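Local coordinates for protein diaminobutyrate-pyruvate transaminase and L-2,4-diaminobutyrate decarboxylase (Vibrio parahaemolyticus, PDB 2QMA) that probably acts as a pyridoxal-phosphate-dependent enzyme, this chain being the C-terminal, decarboxylase-like domain of a two-domain transaminase and L-2,4-diaminobutyrate decarboxylase, at residues N126-M129 / D133-S136; Y140-V145 / T371-D376. All blocks are in the same frame, centred on the assembly; numbering follows the deposited sequence.

Interaction 1: N126-M129 / D133-S136; sequences NQSM and DQAS
The amide N of S128 donates to the carbonyl O of Q134 over 3.0 Å, in a bent bond with an angle of 147° at the hydrogen. A weak CA-H...O contact meets the same oxygen, with Q127 CA 3.4 Å from Q134 O. The N-H...O bond closes a reversal of the chain in the loop between helix 113-125 and helix 136-152, just after N126 leaves helix 113-125 with positive phi. This tight reversal belongs to the pyridoxal-dependent decarboxylase domain and lies at the interface of the two subunits. A135 CB makes a close CH...O approach to S128 O, at 3.2 Å. The same methyl has an apolar contact with selenomethionine M129, whose SE is 4.0 Å from A135 CB. Q127 arches over A135: with its chain bent at chi2 (-67°), OE1 comes within 3.4 Å of A135 CA, while NE2 is held by L125 O and by I96 O of the second subunit. As for the other polar side chains, Q134 runs alongside S128, its OE1 3.7 Å from S128 CB, and its NE2 is bonded to S131 OG and D130 OD2; D130 also shares a hydrogen bond with S128 OG. S136 OG bonds to N94 O of the second subunit.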
loop_
_atom_site.group_PDB
_atom_site.type_symbol
_atom_site.label_atom_id
_atom_site.label_comp_id
_atom_site.label_asym_id
_atom_site.label_seq_id
_atom_site.Cartn_x
_atom_site.Cartn_y
_atom_site.Cartn_z
ATOM N N ASN A 126 11.562 7.469 5.323
ATOM C CA ASN A 126 10.127 7.731 5.298
ATOM C C ASN A 126 9.711 8.773 4.253
ATOM O O ASN A 126 8.976 9.701 4.555
ATOM C CB ASN A 126 9.593 8.087 6.693
ATOM C CG ASN A 126 8.081 7.958 6.777
ATOM O OD1 ASN A 126 7.503 6.992 6.259
ATOM N ND2 ASN A 126 7.424 8.949 7.402
ATOM N N GLN A 127 10.197 8.607 3.028
ATOM C CA GLN A 127 9.784 9.460 1.900
ATOM C C GLN A 127 8.345 9.155 1.526
ATOM O O GLN A 127 7.898 8.017 1.634
ATOM C CB GLN A 127 10.696 9.277 0.682
ATOM C CG GLN A 127 12.241 9.453 0.945
ATOM C CD GLN A 127 12.621 10.870 1.302
ATOM O OE1 GLN A 127 12.965 11.668 0.443
ATOM N NE2 GLN A 127 12.562 11.195 2.604
ATOM N N SER A 128 7.634 10.205 1.136
ATOM C CA SER A 128 6.297 10.112 0.600
ATOM C C SER A 128 6.283 10.440 -0.896
ATOM O O SER A 128 6.598 11.562 -1.300
ATOM C CB SER A 128 5.382 11.054 1.410
ATOM O OG SER A 128 4.033 10.835 1.010
HETATM N N MSE A 129 5.886 9.454 -1.713
HETATM C CA MSE A 129 6.062 9.507 -3.162
HETATM C C MSE A 129 5.140 10.468 -3.878
HETATM O O MSE A 129 5.251 10.610 -5.073
HETATM C CB MSE A 129 5.881 8.117 -3.786
HETATM C CG MSE A 129 6.815 7.035 -3.127
HETATM SE SE MSE A 129 8.728 7.558 -3.234
HETATM C CE MSE A 129 8.690 7.696 -5.111
ATOM N N ASP A 133 9.060 17.324 -3.248
ATOM C CA ASP A 133 9.477 17.870 -1.914
ATOM C C ASP A 133 9.203 16.989 -0.690
ATOM O O ASP A 133 9.325 17.452 0.456
ATOM C CB ASP A 133 8.949 19.303 -1.689
ATOM C CG ASP A 133 7.433 19.381 -1.564
ATOM O OD1 ASP A 133 6.724 18.392 -1.844
ATOM O OD2 ASP A 133 6.947 20.473 -1.175
ATOM N N GLN A 134 8.764 15.744 -0.929
ATOM C CA GLN A 134 8.635 14.720 0.116
ATOM C C GLN A 134 9.418 13.469 -0.271
ATOM O O GLN A 134 9.445 12.494 0.462
ATOM C CB GLN A 134 7.148 14.331 0.321
ATOM C CG GLN A 134 6.236 15.417 0.858
ATOM C CD GLN A 134 4.774 14.899 0.931
ATOM O OE1 GLN A 134 4.290 14.577 1.990
ATOM N NE2 GLN A 134 4.155 14.704 -0.206
ATOM N N ALA A 135 10.085 13.510 -1.422
ATOM C CA ALA A 135 10.684 12.329 -2.051
ATOM C C ALA A 135 11.596 12.750 -3.206
ATOM O O ALA A 135 11.320 12.458 -4.376
ATOM C CB ALA A 135 9.572 11.379 -2.559
ATOM N N SER A 136 12.729 13.373 -2.870
ATOM C CA SER A 136 13.478 14.122 -3.852
ATOM C C SER A 136 14.285 13.175 -4.740
ATOM O O SER A 136 14.040 13.102 -5.953
ATOM C CB SER A 136 14.366 15.155 -3.144
ATOM O OG SER A 136 15.012 14.523 -2.084
#

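Interaction 2: Y140-V145 / T371-D376; sequences YVEQKV and TTKRFD. With EDO (1,2-ethanediol), chain C.
Carboxylate oxygen OE1 of E142 is gripped by two partners, K373 NZ at 3.0 Å and a water at 2.7 Å. E142 and K373 form a salt bridge in a largely buried contact between helix 136-152 and the loop that leads into helix 377-386, within the pyridoxal-dependent decarboxylase domain. K373 NZ uses the syn lone pair of OE1, on the side of the other oxygen, and a weak second bond to E142 OE2 makes the grip forked. E142 OE2 also accepts from the backbone N of F163, so the carboxylate is held at both oxygens and the lysine probably balances its charge. The two side chains approach from opposite directions; E142 stretches across with CG anti to its own N (chi1 -175°), whereas K373 bends at chi3 and chi4 to bring its amine round. The water bridges onward through a weak bond to R374 O. Two residues beyond K373, F375 centres an inverse gamma turn, and its ring presents an edge to V141. The valine crosses it at about a right angle, with F381 of helix 377-386 and V91 of the second subunit also packed on this valine. V141 CG1 lies in the plane of the phenyl ring, 3.5 Å from F375 CE1.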
loop_
_atom_site.group_PDB
_atom_site.type_symbol
_atom_site.label_atom_id
_atom_site.label_comp_id
_atom_site.label_asym_id
_atom_site.label_seq_id
_atom_site.Cartn_x
_atom_site.Cartn_y
_atom_site.Cartn_z
ATOM N N TYR A 140 13.052 10.193 -8.556
ATOM C CA TYR A 140 13.847 9.851 -9.721
ATOM C C TYR A 140 14.189 8.359 -9.731
ATOM O O TYR A 140 14.217 7.757 -10.800
ATOM C CB TYR A 140 15.109 10.693 -9.752
ATOM C CG TYR A 140 14.896 12.172 -9.895
ATOM C CD1 TYR A 140 14.063 12.699 -10.884
ATOM C CD2 TYR A 140 15.578 13.062 -9.063
ATOM C CE1 TYR A 140 13.912 14.077 -11.017
ATOM C CE2 TYR A 140 15.439 14.435 -9.210
ATOM C CZ TYR A 140 14.609 14.928 -10.159
ATOM O OH TYR A 140 14.479 16.299 -10.271
ATOM N N VAL A 141 14.425 7.774 -8.547
ATOM C CA VAL A 141 14.638 6.318 -8.422
ATOM C C VAL A 141 13.441 5.563 -8.994
ATOM O O VAL A 141 13.622 4.698 -9.844
ATOM C CB VAL A 141 14.927 5.868 -6.970
ATOM C CG1 VAL A 141 14.866 4.334 -6.801
ATOM C CG2 VAL A 141 16.336 6.436 -6.497
ATOM N N GLU A 142 12.233 5.893 -8.515
ATOM C CA GLU A 142 11.002 5.288 -9.049
ATOM C C GLU A 142 10.915 5.440 -10.592
ATOM O O GLU A 142 10.659 4.442 -11.306
ATOM C CB GLU A 142 9.728 5.843 -8.385
ATOM C CG GLU A 142 8.522 5.056 -8.909
ATOM C CD GLU A 142 7.222 5.254 -8.192
ATOM O OE1 GLU A 142 7.185 5.243 -6.938
ATOM O OE2 GLU A 142 6.209 5.339 -8.928
ATOM N N GLN A 143 11.108 6.662 -11.119
ATOM C CA GLN A 143 11.011 6.829 -12.570
ATOM C C GLN A 143 12.063 5.991 -13.346
ATOM O O GLN A 143 11.773 5.418 -14.389
ATOM C CB GLN A 143 11.087 8.295 -12.983
ATOM C CG GLN A 143 10.697 8.492 -14.473
ATOM C CD GLN A 143 9.208 8.196 -14.766
ATOM O OE1 GLN A 143 8.320 8.747 -14.129
ATOM N NE2 GLN A 143 8.950 7.320 -15.739
ATOM N N LYS A 144 13.273 5.945 -12.825
ATOM C CA LYS A 144 14.375 5.149 -13.387
ATOM C C LYS A 144 13.951 3.664 -13.506
ATOM O O LYS A 144 14.149 3.036 -14.555
ATOM C CB LYS A 144 15.614 5.285 -12.471
ATOM C CG LYS A 144 16.781 4.317 -12.719
ATOM C CD LYS A 144 17.312 4.315 -14.160
ATOM C CE LYS A 144 18.688 3.623 -14.203
ATOM N NZ LYS A 144 19.202 3.366 -15.613
ATOM N N VAL A 145 13.425 3.118 -12.397
ATOM C CA VAL A 145 13.015 1.703 -12.336
ATOM C C VAL A 145 11.853 1.488 -13.313
ATOM O O VAL A 145 11.810 0.471 -14.041
ATOM C CB VAL A 145 12.600 1.281 -10.896
ATOM C CG1 VAL A 145 11.879 -0.077 -10.890
ATOM C CG2 VAL A 145 13.769 1.291 -9.926
ATOM N N THR A 371 -2.209 8.644 -2.493
ATOM C CA THR A 371 -1.530 9.902 -2.225
ATOM C C THR A 371 -0.256 9.474 -1.514
ATOM O O THR A 371 0.606 8.844 -2.115
ATOM C CB THR A 371 -2.421 10.846 -1.394
ATOM O OG1 THR A 371 -3.718 10.878 -2.007
ATOM C CG2 THR A 371 -1.839 12.298 -1.351
ATOM N N THR A 372 -0.151 9.790 -0.235
ATOM C CA THR A 372 0.884 9.213 0.610
ATOM C C THR A 372 1.237 7.798 0.124
ATOM O O THR A 372 0.489 6.833 0.325
ATOM C CB THR A 372 0.435 9.260 2.088
ATOM O OG1 THR A 372 -0.927 8.815 2.204
ATOM C CG2 THR A 372 0.452 10.677 2.565
ATOM N N LYS A 373 2.349 7.663 -0.586
ATOM C CA LYS A 373 2.766 6.310 -0.948
ATOM C C LYS A 373 4.256 6.084 -0.659
ATOM O O LYS A 373 5.051 7.041 -0.628
ATOM C CB LYS A 373 2.200 5.764 -2.271
ATOM C CG LYS A 373 2.971 5.994 -3.615
ATOM C CD LYS A 373 2.662 4.900 -4.599
ATOM C CE LYS A 373 3.907 4.557 -5.503
ATOM N NZ LYS A 373 4.205 5.555 -6.582
ATOM N N ARG A 374 4.576 4.834 -0.346
ATOM C CA ARG A 374 5.899 4.514 0.155
ATOM C C ARG A 374 6.880 4.211 -0.982
ATOM O O ARG A 374 6.501 3.929 -2.130
ATOM C CB ARG A 374 5.894 3.454 1.290
ATOM C CG ARG A 374 5.983 2.056 0.883
ATOM C CD ARG A 374 5.536 1.041 1.935
ATOM N NE ARG A 374 6.368 0.990 3.148
ATOM C CZ ARG A 374 7.507 0.291 3.271
ATOM N NH1 ARG A 374 8.179 0.313 4.435
ATOM N NH2 ARG A 374 7.970 -0.439 2.264
ATOM N N PHE A 375 8.156 4.330 -0.631
ATOM C CA PHE A 375 9.265 4.241 -1.581
ATOM C C PHE A 375 9.602 2.759 -1.890
ATOM O O PHE A 375 10.754 2.322 -1.764
ATOM C CB PHE A 375 10.451 5.044 -0.958
ATOM C CG PHE A 375 11.687 5.186 -1.857
ATOM C CD1 PHE A 375 11.654 4.888 -3.222
ATOM C CD2 PHE A 375 12.876 5.669 -1.306
ATOM C CE1 PHE A 375 12.801 5.039 -4.027
ATOM C CE2 PHE A 375 14.033 5.824 -2.108
ATOM C CZ PHE A 375 13.979 5.507 -3.467
ATOM N N ASP A 376 8.608 1.985 -2.310
ATOM C CA ASP A 376 8.862 0.585 -2.640
ATOM C C ASP A 376 9.859 0.338 -3.828
ATOM O O ASP A 376 10.486 -0.734 -3.945
ATOM C CB ASP A 376 7.534 -0.148 -2.917
ATOM C CG ASP A 376 6.677 -0.283 -1.678
ATOM O OD1 ASP A 376 7.258 -0.618 -0.637
ATOM O OD2 ASP A 376 5.435 -0.028 -1.746
HETATM C C1 EDO C . 16.905 4.074 -18.418
HETATM O O1 EDO C . 17.497 4.925 -17.402
HETATM C C2 EDO C . 16.401 2.735 -17.886
HETATM O O2 EDO C . 17.436 2.020 -17.212
HETATM O O HOH W 1 8.163 3.677 -5.007
#

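Overall arrangement
From the N terminus, helix 113-125 ends and the chain enters interaction 1, which closes a very short loop with three residues between its segments before helix 136-152 begins. That helix then supplies the first segment of interaction 2, whose partner returns 226 residues later, after strand 334-338 and ahead of helix 377-386. The two contacts therefore follow in series, neither enclosing nor crossing the other. Their centres are about 8 Å apart and they meet at M129, where its N probably bonds to K373 O and its side chain packs against R374 and E142. The short reversal, the helix and the distant loop are thus joined beside the second subunit.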